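Local coordinates for plasmodesmata-located protein 5 (Arabidopsis thaliana, PDB 6GRE) that restricts cell-to-cell traffic through plasmodesmata by regulating callose deposition, and supports innate immunity and systemic acquired resistance, at residues 62-67 against 73-78. Residues are numbered along the deposited sequence; the frame is centred on the assembly and turned at random.
Sequences GIYQCR and TACSTC
Cys66 meets Cys75 sulfur to sulfur, its SG bonded to Cys75 SG at 2.1 Å in a disulfide that bridges the end of strand 60-66 and the first turn of helix 72-90. Cysteine suits both places because its short side chain, CB and SG, is enough: Cys66 CA and Cys75 CA lie 5.8 Å apart, a usual span for a disulfide. The torsion about the S-S bond, 85°, is near the relaxed right angle, so the link forms without evident strain there. The two ends enter it differently. On the helix, Cys75 SG stands anti to its own N (chi1 -178°) and reaches across to the sheet, whereas Cys66 SG is turned back alongside its own N, opposite the carbonyl carbon, and meets it from the strand.

This is the first of two Gnk2-homologous (DUF26) domains in the ectodomain, each a five-stranded antiparallel sheet with helices packed on it. Tyr64, two residues earlier on the same side of the strand, brings its ring against the bridge. Its CE2 is 4.2 Å from Cys75 SG, and the sulfur views the ring obliquely, 70° off the normal, in a sulfur-aromatic contact. A tyrosine fits here because the ring packs between sheet and helix, against Val79 of the helix and Ala45, Phe47 and Ile105 of the neighbouring strands, while its OH is hydrogen-bonded to Thr42 O and Ser38 OG.

Only five residues separate the two segments, so the disulfide closes a short strand-to-helix connection; Cys168 and Cys177 form its counterpart in the second domain. Three residues on from Cys75, Cys78 also turns its CB toward the strand, but its SG is bonded to Cys103 at the start of neighbouring strand 103-108, giving the same helix a second covalent tie to the sheet.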
# COMPACT_ATOMS: atom_id res chain seq x y z
N GLY A 62 -10.29 8.57 3.84
CA GLY A 62 -9.70 7.42 3.18
C GLY A 62 -8.91 7.77 1.96
O GLY A 62 -8.99 8.87 1.39
N ILE A 63 -8.13 6.77 1.53
CA ILE A 63 -7.44 6.81 0.26
C ILE A 63 -7.58 5.46 -0.44
O ILE A 63 -7.80 4.42 0.22
CB ILE A 63 -5.94 7.15 0.42
CG1 ILE A 63 -5.18 6.02 1.13
CG2 ILE A 63 -5.75 8.48 1.12
CD1 ILE A 63 -3.67 6.14 1.07
N TYR A 64 -7.38 5.47 -1.75
CA TYR A 64 -6.91 4.26 -2.42
C TYR A 64 -5.67 4.61 -3.22
O TYR A 64 -5.41 5.76 -3.54
CB TYR A 64 -7.95 3.68 -3.37
CG TYR A 64 -8.16 4.52 -4.60
CD1 TYR A 64 -9.05 5.58 -4.57
CD2 TYR A 64 -7.47 4.28 -5.78
CE1 TYR A 64 -9.24 6.39 -5.68
CE2 TYR A 64 -7.65 5.08 -6.90
CZ TYR A 64 -8.54 6.15 -6.85
OH TYR A 64 -8.74 6.95 -7.94
N GLN A 65 -4.88 3.58 -3.54
CA GLN A 65 -3.74 3.77 -4.38
C GLN A 65 -3.44 2.50 -5.15
O GLN A 65 -3.29 1.43 -4.58
CB GLN A 65 -2.50 4.10 -3.57
CG GLN A 65 -1.31 4.44 -4.46
CD GLN A 65 -0.21 5.05 -3.64
OE1 GLN A 65 0.91 5.26 -4.11
NE2 GLN A 65 -0.54 5.39 -2.41
N CYS A 66 -3.38 2.66 -6.47
CA CYS A 66 -2.99 1.59 -7.38
C CYS A 66 -1.50 1.71 -7.69
O CYS A 66 -0.94 2.80 -7.67
CB CYS A 66 -3.79 1.67 -8.67
SG CYS A 66 -5.53 1.24 -8.39
N ARG A 67 -0.90 0.57 -8.04
CA ARG A 67 0.45 0.53 -8.58
C ARG A 67 0.55 1.60 -9.68
O ARG A 67 -0.39 1.78 -10.48
CB ARG A 67 0.71 -0.89 -9.09
CG ARG A 67 2.00 -1.55 -8.64
CD ARG A 67 2.14 -2.90 -9.32
NE ARG A 67 2.20 -2.73 -10.77
CZ ARG A 67 1.92 -3.67 -11.67
NH1 ARG A 67 1.46 -4.85 -11.29
NH2 ARG A 67 2.10 -3.40 -12.95
N THR A 73 -8.51 0.32 -16.10
CA THR A 73 -9.30 -0.92 -16.01
C THR A 73 -8.75 -1.83 -14.91
O THR A 73 -9.50 -2.40 -14.12
CB THR A 73 -9.35 -1.64 -17.36
OG1 THR A 73 -10.09 -0.76 -18.21
CG2 THR A 73 -10.01 -3.00 -17.29
N ALA A 74 -7.43 -2.01 -14.90
CA ALA A 74 -6.75 -2.85 -13.92
C ALA A 74 -6.90 -2.25 -12.51
O ALA A 74 -7.07 -2.98 -11.55
CB ALA A 74 -5.29 -3.00 -14.28
N CYS A 75 -6.84 -0.92 -12.43
CA CYS A 75 -6.96 -0.19 -11.16
C CYS A 75 -8.39 -0.38 -10.62
O CYS A 75 -8.58 -0.72 -9.46
CB CYS A 75 -6.56 1.26 -11.35
SG CYS A 75 -6.59 2.28 -9.86
N SER A 76 -9.40 -0.21 -11.48
CA SER A 76 -10.79 -0.43 -11.08
C SER A 76 -10.98 -1.86 -10.55
O SER A 76 -11.58 -2.04 -9.50
CB SER A 76 -11.75 -0.17 -12.21
OG SER A 76 -11.44 1.08 -12.80
N THR A 77 -10.47 -2.86 -11.28
CA THR A 77 -10.65 -4.25 -10.90
C THR A 77 -10.06 -4.51 -9.50
O THR A 77 -10.66 -5.18 -8.66
CB THR A 77 -10.02 -5.19 -11.93
OG1 THR A 77 -10.70 -4.94 -13.17
CG2 THR A 77 -10.13 -6.65 -11.53
N CYS A 78 -8.85 -3.99 -9.28
CA CYS A 78 -8.16 -4.19 -8.02
C CYS A 78 -8.94 -3.52 -6.87
O CYS A 78 -9.18 -4.13 -5.85
CB CYS A 78 -6.74 -3.65 -8.08
SG CYS A 78 -5.74 -4.13 -6.65